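Putative lipoprotein (Bacteroides ovatus, PDB 3OQQ) is of unknown function but is probably an extracellular lipoprotein, rich in antiparallel beta strands, that binds several calcium ions. Local coordinates at residues E33-L42 with D117-T126; T73-V81 with R97-P106. All coordinates share one frame; numbering follows the deposited sequence.

Contact 1 (E33-L42 with D117-T126); sequences EASLLVGDVL and DQGYLFYHNT. With CA (calcium ion), chain E.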
ATOM      1  N   GLU A  33     -13.867  -5.226   3.731  1.00 29.83           N
ATOM      2  CA  GLU A  33     -13.171  -3.962   3.860  1.00 29.53           C
ATOM      3  C   GLU A  33     -11.989  -3.894   2.880  1.00 30.72           C
ATOM      4  O   GLU A  33     -11.778  -2.861   2.235  1.00 28.41           O
ATOM      5  CB  GLU A  33     -12.680  -3.767   5.302  1.00 30.87           C
ATOM      6  CG  GLU A  33     -13.775  -3.377   6.273  1.00 40.43           C
ATOM      7  CD  GLU A  33     -13.282  -2.832   7.600  1.00 73.39           C
ATOM      8  OE1 GLU A  33     -12.235  -3.305   8.102  1.00 73.06           O
ATOM      9  OE2 GLU A  33     -13.960  -1.934   8.149  1.00 74.95           O
ATOM     10  N   ALA A  34     -11.242  -5.007   2.760  1.00 26.21           N
ATOM     11  CA  ALA A  34     -10.094  -5.112   1.863  1.00 26.41           C
ATOM     12  C   ALA A  34     -10.480  -4.817   0.405  1.00 28.76           C
ATOM     13  O   ALA A  34      -9.702  -4.191  -0.321  1.00 28.67           O
ATOM     14  CB  ALA A  34      -9.499  -6.506   1.956  1.00 27.17           C
ATOM     15  N   SER A  35     -11.683  -5.262  -0.015  1.00 22.23           N
ATOM     16  CA  SER A  35     -12.144  -5.118  -1.398  1.00 21.06           C
ATOM     17  C   SER A  35     -12.823  -3.756  -1.661  1.00 24.50           C
ATOM     18  O   SER A  35     -13.127  -3.470  -2.819  1.00 22.47           O
ATOM     19  CB  SER A  35     -13.070  -6.279  -1.774  1.00 22.80           C
ATOM     20  OG  SER A  35     -14.405  -6.072  -1.348  1.00 30.35           O
ATOM     21  N   LEU A  36     -13.048  -2.911  -0.608  1.00 21.85           N
ATOM     22  CA  LEU A  36     -13.622  -1.574  -0.800  1.00 22.69           C
ATOM     23  C   LEU A  36     -12.671  -0.725  -1.644  1.00 26.47           C
ATOM     24  O   LEU A  36     -11.465  -0.657  -1.359  1.00 26.57           O
ATOM     25  CB  LEU A  36     -13.885  -0.888   0.545  1.00 23.58           C
ATOM     26  CG  LEU A  36     -14.790   0.332   0.518  1.00 30.56           C
ATOM     27  CD1 LEU A  36     -15.751   0.289   1.648  1.00 31.83           C
ATOM     28  CD2 LEU A  36     -13.969   1.623   0.611  1.00 33.60           C
ATOM     29  N   LEU A  37     -13.210  -0.114  -2.694  1.00 20.80           N
ATOM     30  CA  LEU A  37     -12.467   0.764  -3.608  1.00 18.57           C
ATOM     31  C   LEU A  37     -12.756   2.230  -3.285  1.00 23.85           C
ATOM     32  O   LEU A  37     -11.844   3.047  -3.259  1.00 23.46           O
ATOM     33  CB  LEU A  37     -12.873   0.462  -5.044  1.00 17.58           C
ATOM     34  CG  LEU A  37     -12.602  -0.948  -5.542  1.00 20.56           C
ATOM     35  CD1 LEU A  37     -13.335  -1.179  -6.824  1.00 19.96           C
ATOM     36  CD2 LEU A  37     -11.092  -1.195  -5.717  1.00 21.86           C
ATOM     37  N   VAL A  38     -14.035   2.553  -3.045  1.00 22.39           N
ATOM     38  CA  VAL A  38     -14.477   3.915  -2.727  1.00 24.26           C
ATOM     39  C   VAL A  38     -15.672   3.782  -1.756  1.00 28.27           C
ATOM     40  O   VAL A  38     -16.552   2.945  -1.958  1.00 26.96           O
ATOM     41  CB  VAL A  38     -14.745   4.792  -3.999  1.00 29.39           C
ATOM     42  CG1 VAL A  38     -15.911   4.282  -4.824  1.00 30.18           C
ATOM     43  CG2 VAL A  38     -14.926   6.268  -3.651  1.00 30.11           C
ATOM     44  N   GLY A  39     -15.600   4.522  -0.654  1.00 26.15           N
ATOM     45  CA  GLY A  39     -16.606   4.505   0.401  1.00 26.36           C
ATOM     46  C   GLY A  39     -17.344   5.814   0.552  1.00 30.99           C
ATOM     47  O   GLY A  39     -16.840   6.862   0.127  1.00 30.25           O
ATOM     48  N   ASP A  40     -18.560   5.740   1.163  1.00 27.84           N
ATOM     49  CA  ASP A  40     -19.471   6.851   1.482  1.00 28.53           C
ATOM     50  C   ASP A  40     -19.631   7.849   0.307  1.00 29.44           C
ATOM     51  O   ASP A  40     -19.465   9.059   0.475  1.00 27.31           O
ATOM     52  CB  ASP A  40     -19.008   7.561   2.784  1.00 31.38           C
ATOM     53  CG  ASP A  40     -19.206   6.701   4.027  1.00 41.32           C
ATOM     54  OD1 ASP A  40     -20.251   6.015   4.117  1.00 43.97           O
ATOM     55  OD2 ASP A  40     -18.334   6.735   4.919  1.00 44.44           O
ATOM     56  N   VAL A  41     -19.991   7.310  -0.870  1.00 25.11           N
ATOM     57  CA  VAL A  41     -20.171   8.026  -2.137  1.00 25.12           C
ATOM     58  C   VAL A  41     -21.598   8.496  -2.300  1.00 31.27           C
ATOM     59  O   VAL A  41     -22.518   7.688  -2.227  1.00 30.55           O
ATOM     60  CB  VAL A  41     -19.790   7.086  -3.316  1.00 26.65           C
ATOM     61  CG1 VAL A  41     -19.870   7.797  -4.662  1.00 25.79           C
ATOM     62  CG2 VAL A  41     -18.414   6.479  -3.099  1.00 24.95           C
ATOM     63  N   LEU A  42     -21.780   9.788  -2.580  1.00 29.56           N
ATOM     64  CA  LEU A  42     -23.105  10.335  -2.852  1.00 30.39           C
ATOM     65  C   LEU A  42     -23.402  10.139  -4.342  1.00 36.02           C
ATOM     66  O   LEU A  42     -22.591  10.531  -5.188  1.00 36.38           O
ATOM     67  CB  LEU A  42     -23.166  11.822  -2.444  1.00 30.34           C
ATOM     68  CG  LEU A  42     -24.349  12.656  -2.934  1.00 35.32           C
ATOM     69  CD1 LEU A  42     -25.664  12.180  -2.329  1.00 34.59           C
ATOM     70  CD2 LEU A  42     -24.130  14.107  -2.626  1.00 37.44           C
ATOM     71  N   ASP A 117     -27.204  12.440   3.450  1.00 33.67           N
ATOM     72  CA  ASP A 117     -25.923  12.430   2.715  1.00 31.41           C
ATOM     73  C   ASP A 117     -24.716  12.924   3.549  1.00 34.52           C
ATOM     74  O   ASP A 117     -23.697  13.301   2.970  1.00 32.58           O
ATOM     75  CB  ASP A 117     -26.068  13.310   1.448  1.00 33.09           C
ATOM     76  CG  ASP A 117     -26.165  14.826   1.703  1.00 39.68           C
ATOM     77  OD1 ASP A 117     -26.230  15.236   2.888  1.00 37.37           O
ATOM     78  OD2 ASP A 117     -26.186  15.592   0.718  1.00 40.64           O
ATOM     79  N   GLN A 118     -24.849  12.996   4.871  1.00 34.15           N
ATOM     80  CA  GLN A 118     -23.789  13.562   5.709  1.00 35.72           C
ATOM     81  C   GLN A 118     -22.622  12.576   5.905  1.00 41.74           C
ATOM     82  O   GLN A 118     -22.586  11.828   6.886  1.00 45.11           O
ATOM     83  CB  GLN A 118     -24.349  14.031   7.060  1.00 37.98           C
ATOM     84  CG  GLN A 118     -25.341  15.188   6.955  1.00 58.35           C
ATOM     85  CD  GLN A 118     -26.111  15.382   8.240  1.00 87.69           C
ATOM     86  OE1 GLN A 118     -25.547  15.384   9.344  1.00 84.38           O
ATOM     87  NE2 GLN A 118     -27.420  15.561   8.126  1.00 83.35           N
ATOM     88  N   GLY A 119     -21.684  12.598   4.964  1.00 34.52           N
ATOM     89  CA  GLY A 119     -20.516  11.732   4.988  1.00 32.91           C
ATOM     90  C   GLY A 119     -19.490  12.128   3.952  1.00 36.96           C
ATOM     91  O   GLY A 119     -19.838  12.669   2.896  1.00 37.87           O
ATOM     92  N   TYR A 120     -18.222  11.855   4.255  1.00 33.11           N
ATOM     93  CA  TYR A 120     -17.093  12.176   3.393  1.00 32.32           C
ATOM     94  C   TYR A 120     -16.737  11.029   2.477  1.00 33.74           C
ATOM     95  O   TYR A 120     -16.521   9.907   2.935  1.00 32.97           O
ATOM     96  CB  TYR A 120     -15.860  12.542   4.229  1.00 33.50           C
ATOM     97  CG  TYR A 120     -16.061  13.657   5.229  1.00 37.72           C
ATOM     98  CD1 TYR A 120     -16.400  14.944   4.814  1.00 40.07           C
ATOM     99  CD2 TYR A 120     -15.814  13.456   6.583  1.00 39.31           C
ATOM    100  CE1 TYR A 120     -16.547  15.987   5.732  1.00 39.76           C
ATOM    101  CE2 TYR A 120     -15.950  14.492   7.507  1.00 41.11           C
ATOM    102  CZ  TYR A 120     -16.325  15.753   7.078  1.00 45.72           C
ATOM    103  OH  TYR A 120     -16.458  16.770   7.990  1.00 49.04           O
ATOM    104  N   LEU A 121     -16.589  11.322   1.191  1.00 30.04           N
ATOM    105  CA  LEU A 121     -16.175  10.305   0.233  1.00 29.03           C
ATOM    106  C   LEU A 121     -14.711   9.933   0.538  1.00 31.40           C
ATOM    107  O   LEU A 121     -13.909  10.807   0.874  1.00 29.32           O
ATOM    108  CB  LEU A 121     -16.355  10.829  -1.217  1.00 29.33           C
ATOM    109  CG  LEU A 121     -15.939   9.894  -2.372  1.00 33.29           C
ATOM    110  CD1 LEU A 121     -16.873  10.021  -3.543  1.00 34.09           C
ATOM    111  CD2 LEU A 121     -14.541  10.191  -2.833  1.00 34.83           C
ATOM    112  N   PHE A 122     -14.378   8.641   0.453  1.00 27.57           N
ATOM    113  CA  PHE A 122     -12.997   8.221   0.671  1.00 26.17           C
ATOM    114  C   PHE A 122     -12.616   7.161  -0.329  1.00 30.60           C
ATOM    115  O   PHE A 122     -13.435   6.299  -0.659  1.00 31.17           O
ATOM    116  CB  PHE A 122     -12.715   7.768   2.123  1.00 26.25           C
ATOM    117  CG  PHE A 122     -13.424   6.535   2.648  1.00 26.13           C
ATOM    118  CD1 PHE A 122     -14.679   6.634   3.238  1.00 29.79           C
ATOM    119  CD2 PHE A 122     -12.803   5.290   2.617  1.00 25.56           C
ATOM    120  CE1 PHE A 122     -15.328   5.496   3.751  1.00 30.34           C
ATOM    121  CE2 PHE A 122     -13.438   4.155   3.135  1.00 28.09           C
ATOM    122  CZ  PHE A 122     -14.697   4.262   3.702  1.00 27.69           C
ATOM    123  N   TYR A 123     -11.403   7.285  -0.880  1.00 26.00           N
ATOM    124  CA  TYR A 123     -10.819   6.320  -1.798  1.00 25.62           C
ATOM    125  C   TYR A 123     -10.029   5.316  -0.971  1.00 27.17           C
ATOM    126  O   TYR A 123      -9.513   5.677   0.089  1.00 26.56           O
ATOM    127  CB  TYR A 123      -9.920   7.022  -2.811  1.00 28.27           C
ATOM    128  CG  TYR A 123     -10.680   7.836  -3.823  1.00 32.12           C
ATOM    129  CD1 TYR A 123     -11.247   7.237  -4.946  1.00 35.61           C
ATOM    130  CD2 TYR A 123     -10.808   9.214  -3.682  1.00 32.86           C
ATOM    131  CE1 TYR A 123     -11.953   7.987  -5.889  1.00 39.78           C
ATOM    132  CE2 TYR A 123     -11.501   9.976  -4.624  1.00 34.40           C
ATOM    133  CZ  TYR A 123     -12.078   9.358  -5.722  1.00 44.17           C
ATOM    134  OH  TYR A 123     -12.762  10.106  -6.650  1.00 48.56           O
ATOM    135  N   HIS A 124      -9.939   4.067  -1.425  1.00 22.17           N
ATOM    136  CA  HIS A 124      -9.224   3.062  -0.655  1.00 21.47           C
ATOM    137  C   HIS A 124      -8.381   2.181  -1.559  1.00 27.27           C
ATOM    138  O   HIS A 124      -8.890   1.660  -2.568  1.00 26.14           O
ATOM    139  CB  HIS A 124     -10.225   2.186   0.168  1.00 22.35           C
ATOM    140  CG  HIS A 124      -9.582   1.089   0.973  1.00 25.19           C
ATOM    141  ND1 HIS A 124      -9.976  -0.223   0.840  1.00 27.34           N
ATOM    142  CD2 HIS A 124      -8.611   1.161   1.920  1.00 26.78           C
ATOM    143  CE1 HIS A 124      -9.237  -0.912   1.701  1.00 26.54           C
ATOM    144  NE2 HIS A 124      -8.411  -0.115   2.381  1.00 26.64           N
ATOM    145  N   ASN A 125      -7.088   2.000  -1.186  1.00 23.75           N
ATOM    146  CA  ASN A 125      -6.183   1.088  -1.899  1.00 23.21           C
ATOM    147  C   ASN A 125      -5.321   0.323  -0.879  1.00 26.53           C
ATOM    148  O   ASN A 125      -4.750   0.920   0.040  1.00 24.61           O
ATOM    149  CB  ASN A 125      -5.318   1.824  -2.942  1.00 21.26           C
ATOM    150  CG  ASN A 125      -4.389   0.919  -3.708  1.00 33.88           C
ATOM    151  OD1 ASN A 125      -3.161   1.024  -3.613  1.00 30.72           O
ATOM    152  ND2 ASN A 125      -4.944  -0.015  -4.468  1.00 30.05           N
ATOM    153  N   THR A 126      -5.264  -0.997  -1.024  1.00 23.13           N
ATOM    154  CA  THR A 126      -4.504  -1.869  -0.117  1.00 21.43           C
ATOM    155  C   THR A 126      -3.797  -2.956  -0.943  1.00 24.02           C
ATOM    156  O   THR A 126      -4.217  -3.263  -2.057  1.00 23.20           O
ATOM    157  CB  THR A 126      -5.411  -2.436   1.016  1.00 24.40           C
ATOM    158  OG1 THR A 126      -4.619  -3.194   1.932  1.00 21.41           O
ATOM    159  CG2 THR A 126      -6.590  -3.280   0.502  1.00 20.63           C
TER
HETATM  160 CA    CA E 460     -25.474  17.525   2.380  1.00 49.25          CA
HETATM  161  O   HOH W   1     -22.975  16.710   2.720  1.00 40.32           O
HETATM  162  O   HOH W   2     -25.905  17.551   4.517  1.00 37.90           O

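Contact 2 (T73-V81 with R97-P106); sequences TKEFALSPV and RLASVTLALP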
ATOM      1  N   THR A  73     -27.118  -5.041  -3.016  1.00 28.81           N
ATOM      2  CA  THR A  73     -25.968  -4.926  -3.887  1.00 28.40           C
ATOM      3  C   THR A  73     -26.414  -4.777  -5.320  1.00 33.12           C
ATOM      4  O   THR A  73     -27.324  -5.473  -5.753  1.00 33.08           O
ATOM      5  CB  THR A  73     -25.066  -6.158  -3.722  1.00 36.84           C
ATOM      6  OG1 THR A  73     -24.829  -6.350  -2.334  1.00 41.64           O
ATOM      7  CG2 THR A  73     -23.723  -6.016  -4.452  1.00 31.69           C
ATOM      8  N   LYS A  74     -25.754  -3.885  -6.067  1.00 31.34           N
ATOM      9  CA  LYS A  74     -25.972  -3.751  -7.500  1.00 31.67           C
ATOM     10  C   LYS A  74     -24.625  -3.867  -8.213  1.00 34.78           C
ATOM     11  O   LYS A  74     -23.650  -3.225  -7.822  1.00 33.15           O
ATOM     12  CB  LYS A  74     -26.704  -2.465  -7.907  1.00 34.75           C
ATOM     13  CG  LYS A  74     -27.205  -2.581  -9.351  1.00 40.32           C
ATOM     14  CD  LYS A  74     -27.766  -1.318  -9.942  1.00 48.55           C
ATOM     15  CE  LYS A  74     -28.103  -1.554 -11.399  1.00 55.78           C
ATOM     16  NZ  LYS A  74     -28.746  -0.370 -12.013  1.00 70.76           N
ATOM     17  N   GLU A  75     -24.586  -4.709  -9.244  1.00 32.46           N
ATOM     18  CA  GLU A  75     -23.416  -4.968 -10.065  1.00 33.33           C
ATOM     19  C   GLU A  75     -23.294  -3.909 -11.165  1.00 36.77           C
ATOM     20  O   GLU A  75     -24.289  -3.552 -11.804  1.00 38.09           O
ATOM     21  CB  GLU A  75     -23.545  -6.374 -10.661  1.00 35.81           C
ATOM     22  CG  GLU A  75     -22.291  -6.933 -11.308  1.00 53.29           C
ATOM     23  CD  GLU A  75     -22.492  -8.348 -11.821  1.00 78.06           C
ATOM     24  OE1 GLU A  75     -23.167  -8.513 -12.863  1.00 71.28           O
ATOM     25  OE2 GLU A  75     -21.991  -9.295 -11.172  1.00 71.06           O
ATOM     26  N   PHE A  76     -22.071  -3.409 -11.378  1.00 31.09           N
ATOM     27  CA  PHE A  76     -21.758  -2.413 -12.405  1.00 30.24           C
ATOM     28  C   PHE A  76     -20.573  -2.843 -13.239  1.00 34.03           C
ATOM     29  O   PHE A  76     -19.548  -3.262 -12.701  1.00 31.17           O
ATOM     30  CB  PHE A  76     -21.469  -1.041 -11.774  1.00 30.87           C
ATOM     31  CG  PHE A  76     -22.695  -0.335 -11.253  1.00 31.60           C
ATOM     32  CD1 PHE A  76     -23.469   0.456 -12.091  1.00 35.46           C
ATOM     33  CD2 PHE A  76     -23.093  -0.487  -9.929  1.00 31.11           C
ATOM     34  CE1 PHE A  76     -24.609   1.098 -11.609  1.00 36.97           C
ATOM     35  CE2 PHE A  76     -24.220   0.171  -9.444  1.00 34.29           C
ATOM     36  CZ  PHE A  76     -24.968   0.964 -10.284  1.00 34.09           C
ATOM     37  N   ALA A  77     -20.708  -2.722 -14.559  1.00 33.15           N
ATOM     38  CA  ALA A  77     -19.641  -3.045 -15.500  1.00 33.50           C
ATOM     39  C   ALA A  77     -18.603  -1.933 -15.476  1.00 38.61           C
ATOM     40  O   ALA A  77     -18.950  -0.772 -15.244  1.00 38.17           O
ATOM     41  CB  ALA A  77     -20.213  -3.217 -16.908  1.00 34.85           C
ATOM     42  N   LEU A  78     -17.328  -2.285 -15.677  1.00 36.08           N
ATOM     43  CA  LEU A  78     -16.247  -1.304 -15.727  1.00 35.70           C
ATOM     44  C   LEU A  78     -15.919  -0.929 -17.176  1.00 41.85           C
ATOM     45  O   LEU A  78     -16.050  -1.761 -18.077  1.00 41.89           O
ATOM     46  CB  LEU A  78     -14.985  -1.816 -15.003  1.00 34.04           C
ATOM     47  CG  LEU A  78     -15.065  -1.879 -13.470  1.00 35.19           C
ATOM     48  CD1 LEU A  78     -13.876  -2.595 -12.900  1.00 33.05           C
ATOM     49  CD2 LEU A  78     -15.215  -0.499 -12.864  1.00 35.12           C
ATOM     50  N   SER A  79     -15.511   0.325 -17.387  1.00 40.83           N
ATOM     51  CA  SER A  79     -15.089   0.856 -18.686  1.00 43.29           C
ATOM     52  C   SER A  79     -13.584   1.202 -18.645  1.00 51.54           C
ATOM     53  O   SER A  79     -13.084   1.602 -17.588  1.00 48.48           O
ATOM     54  CB  SER A  79     -15.910   2.091 -19.075  1.00 47.12           C
ATOM     55  OG  SER A  79     -17.304   1.911 -18.886  1.00 54.61           O
ATOM     56  N   PRO A  80     -12.835   1.073 -19.770  1.00 54.29           N
ATOM     57  CA  PRO A  80     -11.401   1.422 -19.734  1.00 54.90           C
ATOM     58  C   PRO A  80     -11.166   2.929 -19.608  1.00 60.69           C
ATOM     59  O   PRO A  80     -11.965   3.719 -20.105  1.00 59.39           O
ATOM     60  CB  PRO A  80     -10.867   0.900 -21.082  1.00 57.32           C
ATOM     61  CG  PRO A  80     -11.972   0.064 -21.674  1.00 62.01           C
ATOM     62  CD  PRO A  80     -13.237   0.618 -21.120  1.00 57.47           C
ATOM     63  N   VAL A  81     -10.075   3.315 -18.916  1.00 60.36           N
ATOM     64  CA  VAL A  81      -9.661   4.710 -18.744  1.00 61.99           C
ATOM     65  C   VAL A  81      -8.403   4.934 -19.609  1.00 72.38           C
ATOM     66  O   VAL A  81      -7.430   4.177 -19.491  1.00 72.35           O
ATOM     67  CB  VAL A  81      -9.461   5.101 -17.251  1.00 63.73           C
ATOM     68  CG1 VAL A  81      -8.491   6.271 -17.084  1.00 63.38           C
ATOM     69  CG2 VAL A  81     -10.792   5.437 -16.604  1.00 63.31           C
ATOM     70  N   ARG A  97      -5.165  -1.794 -12.412  1.00 31.64           N
ATOM     71  CA  ARG A  97      -5.403  -0.992 -13.612  1.00 31.15           C
ATOM     72  C   ARG A  97      -6.396   0.135 -13.281  1.00 35.91           C
ATOM     73  O   ARG A  97      -7.097   0.059 -12.266  1.00 34.68           O
ATOM     74  CB  ARG A  97      -5.934  -1.874 -14.758  1.00 28.47           C
ATOM     75  CG  ARG A  97      -7.397  -2.293 -14.600  1.00 36.32           C
ATOM     76  CD  ARG A  97      -7.906  -3.093 -15.775  1.00 42.74           C
ATOM     77  NE  ARG A  97      -9.285  -3.524 -15.561  1.00 45.06           N
ATOM     78  CZ  ARG A  97     -10.325  -3.062 -16.245  1.00 59.70           C
ATOM     79  NH1 ARG A  97     -10.148  -2.173 -17.213  1.00 47.91           N
ATOM     80  NH2 ARG A  97     -11.545  -3.501 -15.983  1.00 51.83           N
ATOM     81  N   LEU A  98      -6.455   1.168 -14.133  1.00 33.76           N
ATOM     82  CA  LEU A  98      -7.424   2.254 -14.010  1.00 33.53           C
ATOM     83  C   LEU A  98      -8.682   1.864 -14.744  1.00 37.36           C
ATOM     84  O   LEU A  98      -8.622   1.325 -15.860  1.00 35.17           O
ATOM     85  CB  LEU A  98      -6.897   3.578 -14.580  1.00 34.19           C
ATOM     86  CG  LEU A  98      -5.965   4.384 -13.714  1.00 39.03           C
ATOM     87  CD1 LEU A  98      -5.471   5.602 -14.474  1.00 39.33           C
ATOM     88  CD2 LEU A  98      -6.610   4.767 -12.383  1.00 41.56           C
ATOM     89  N   ALA A  99      -9.833   2.125 -14.123  1.00 35.67           N
ATOM     90  CA  ALA A  99     -11.116   1.831 -14.753  1.00 35.81           C
ATOM     91  C   ALA A  99     -12.120   2.878 -14.338  1.00 39.23           C
ATOM     92  O   ALA A  99     -11.876   3.652 -13.400  1.00 39.19           O
ATOM     93  CB  ALA A  99     -11.590   0.431 -14.385  1.00 35.99           C
ATOM     94  N   SER A 100     -13.224   2.937 -15.072  1.00 35.03           N
ATOM     95  CA  SER A 100     -14.289   3.895 -14.848  1.00 34.89           C
ATOM     96  C   SER A 100     -15.596   3.170 -14.636  1.00 38.65           C
ATOM     97  O   SER A 100     -15.828   2.103 -15.234  1.00 38.38           O
ATOM     98  CB  SER A 100     -14.400   4.848 -16.031  1.00 37.84           C
ATOM     99  OG  SER A 100     -15.383   5.834 -15.791  1.00 45.69           O
ATOM    100  N   VAL A 101     -16.447   3.751 -13.771  1.00 33.36           N
ATOM    101  CA  VAL A 101     -17.761   3.205 -13.446  1.00 32.00           C
ATOM    102  C   VAL A 101     -18.741   4.360 -13.396  1.00 36.72           C
ATOM    103  O   VAL A 101     -18.371   5.454 -12.980  1.00 38.09           O
ATOM    104  CB  VAL A 101     -17.729   2.377 -12.124  1.00 33.23           C
ATOM    105  CG1 VAL A 101     -17.569   3.260 -10.884  1.00 32.57           C
ATOM    106  CG2 VAL A 101     -18.944   1.475 -11.990  1.00 32.11           C
ATOM    107  N   THR A 102     -19.967   4.129 -13.850  1.00 32.85           N
ATOM    108  CA  THR A 102     -21.030   5.122 -13.773  1.00 32.81           C
ATOM    109  C   THR A 102     -22.060   4.541 -12.830  1.00 33.45           C
ATOM    110  O   THR A 102     -22.710   3.552 -13.141  1.00 30.47           O
ATOM    111  CB  THR A 102     -21.555   5.509 -15.151  1.00 42.84           C
ATOM    112  OG1 THR A 102     -20.478   6.139 -15.844  1.00 44.23           O
ATOM    113  CG2 THR A 102     -22.736   6.483 -15.071  1.00 42.51           C
ATOM    114  N   LEU A 103     -22.127   5.106 -11.631  1.00 30.08           N
ATOM    115  CA  LEU A 103     -23.059   4.645 -10.616  1.00 29.03           C
ATOM    116  C   LEU A 103     -24.434   5.283 -10.829  1.00 34.06           C
ATOM    117  O   LEU A 103     -24.546   6.413 -11.314  1.00 33.34           O
ATOM    118  CB  LEU A 103     -22.523   4.982  -9.214  1.00 27.53           C
ATOM    119  CG  LEU A 103     -21.151   4.411  -8.819  1.00 29.24           C
ATOM    120  CD1 LEU A 103     -20.726   4.972  -7.482  1.00 28.19           C
ATOM    121  CD2 LEU A 103     -21.151   2.864  -8.793  1.00 25.87           C
ATOM    122  N   ALA A 104     -25.472   4.552 -10.440  1.00 31.34           N
ATOM    123  CA  ALA A 104     -26.864   4.996 -10.472  1.00 32.33           C
ATOM    124  C   ALA A 104     -27.576   4.328  -9.327  1.00 33.85           C
ATOM    125  O   ALA A 104     -27.295   3.162  -9.006  1.00 32.13           O
ATOM    126  CB  ALA A 104     -27.524   4.656 -11.809  1.00 33.99           C
ATOM    127  N   LEU A 105     -28.443   5.081  -8.672  1.00 29.79           N
ATOM    128  CA  LEU A 105     -29.207   4.607  -7.527  1.00 29.30           C
ATOM    129  C   LEU A 105     -30.503   3.890  -7.944  1.00 33.19           C
ATOM    130  O   LEU A 105     -31.393   4.523  -8.533  1.00 32.99           O
ATOM    131  CB  LEU A 105     -29.538   5.802  -6.621  1.00 29.67           C
ATOM    132  CG  LEU A 105     -29.139   5.776  -5.167  1.00 32.87           C
ATOM    133  CD1 LEU A 105     -27.685   5.369  -4.976  1.00 31.48           C
ATOM    134  CD2 LEU A 105     -29.383   7.119  -4.549  1.00 33.78           C
ATOM    135  N   PRO A 106     -30.660   2.580  -7.576  1.00 29.63           N
ATOM    136  CA  PRO A 106     -31.925   1.875  -7.856  1.00 29.99           C
ATOM    137  C   PRO A 106     -33.091   2.565  -7.148  1.00 37.16           C
ATOM    138  O   PRO A 106     -32.867   3.323  -6.205  1.00 36.35           O
ATOM    139  CB  PRO A 106     -31.666   0.469  -7.288  1.00 29.98           C
ATOM    140  CG  PRO A 106     -30.184   0.336  -7.298  1.00 32.13           C
ATOM    141  CD  PRO A 106     -29.719   1.688  -6.870  1.00 27.87           C
TER
HETATM  142  O   HOH W   3     -20.179   1.372 -15.114  1.00 37.95           O
HETATM  143  O   HOH W   4     -12.736  -2.125 -18.616  1.00 43.53           O

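Contact 1 (E33-L42 with D117-T126)
His124 meets Leu36 along one side of its side chain, from CB through CG to ND1. CB lies beside Leu36 CD2 (3.8 Å). With chi1 at 178°, CG stands anti to the backbone N and the ring points at segment 33-42. There ND1 donates to Leu36 O at 2.7 Å, with the acceptor close to the imidazole plane. CE1 then meets Glu33 O at 3.2 Å, and NE2 at the tip bonds Asp155 OD2, so partners at both ring nitrogens fix its rotation. The backbones pair antiparallel through Gly39 and Phe122: Gly39 N to Phe122 O is 2.8 Å and nearly straight (169°), and Phe122 N returns a bond to Gly39 O. The Phe122 ring folds back over Gly39, whose CA sits over one face, 3.9 Å from the ring centroid, in a CH-pi contact; a CB on Gly39 would run into the ring. Asp40 OD2 lies at the ring's edge, 3.5 Å from CE1, and Leu36 CD2 touches CE2. With an alanine in place of Phe122, Gly39 is likely to lose its aromatic cover and Leu36 CD2 one of its two neighbours across the contact. At the far end, Asp117 grips a calcium ion through both carboxylate oxygens, alongside Asn114 and Gln164. Strand 36-41 runs between strands 23-26 and 122-131, bulged at Leu37-Val38 against Val25, while strand 150-161 pairs with 122-131.

Contact 2 (T73-V81 with R97-P106)
Phe76 and Leu103 meet at about a right angle, with Leu103 CD2 4.2 Å from the ring centroid and over one face. Phe76 CB rests on Val101 CG2 (3.6 Å), and Ala104 O comes up to the ring's edge at CZ. Its chi1 of -73°, placing CG anti to the carbonyl carbon, lays the ring along segment 97-106. The backbone hydrogen bonds between the two segments are both at Ser79 and Ser100, an antiparallel hydrogen-bonded pair: Ser79 N to Ser100 O is 2.8 Å and Ser100 N to Ser79 O 2.9 Å, each donor in the carbonyl plane. Next to it Leu78 CD2 packs on Ala99 CB and on Val101 CB. The N-to-C directions of strands 73-77 and 97-104 make 139°, well short of antiparallel, and in the widening gap a water bridges Ala77 O and Thr102 N, 3.0 Å from the latter.

Further out, strand 59-65 positions the first of these groups: Phe76 bonds Val60 through the backbone and its side chain touches Met62, while Val60 also touches Val101. Arg97 NH2 bonds Cys57 O, setting the guanidinium beside Leu78. Two strands are therefore joined by direct backbone hydrogen bonds at one place, and beyond it by a water and apolar side chains.

From the N terminus, strand 23-26 leads into strand 36-41, followed by strands 46-54, 59-65 and 71-80. Contact 2 closes the inner loop, whose 15 intervening residues include the unmodelled 83-88, by bringing strand 96-104 back to strand 71-80. The chain then passes into strand 122-131, and contact 1 closes the outer loop of 74 residues; contact 2 is nested within it, and the two do not cross. Their centres are about 14 Å apart, and Val41 CG1 packs 4.1 Å from Leu103 CD1. Strand 46-54 pairs with 96-104, and contact 1 ties this N-terminal strand group to strands 150-161 and 385-388, which pair with 122-131.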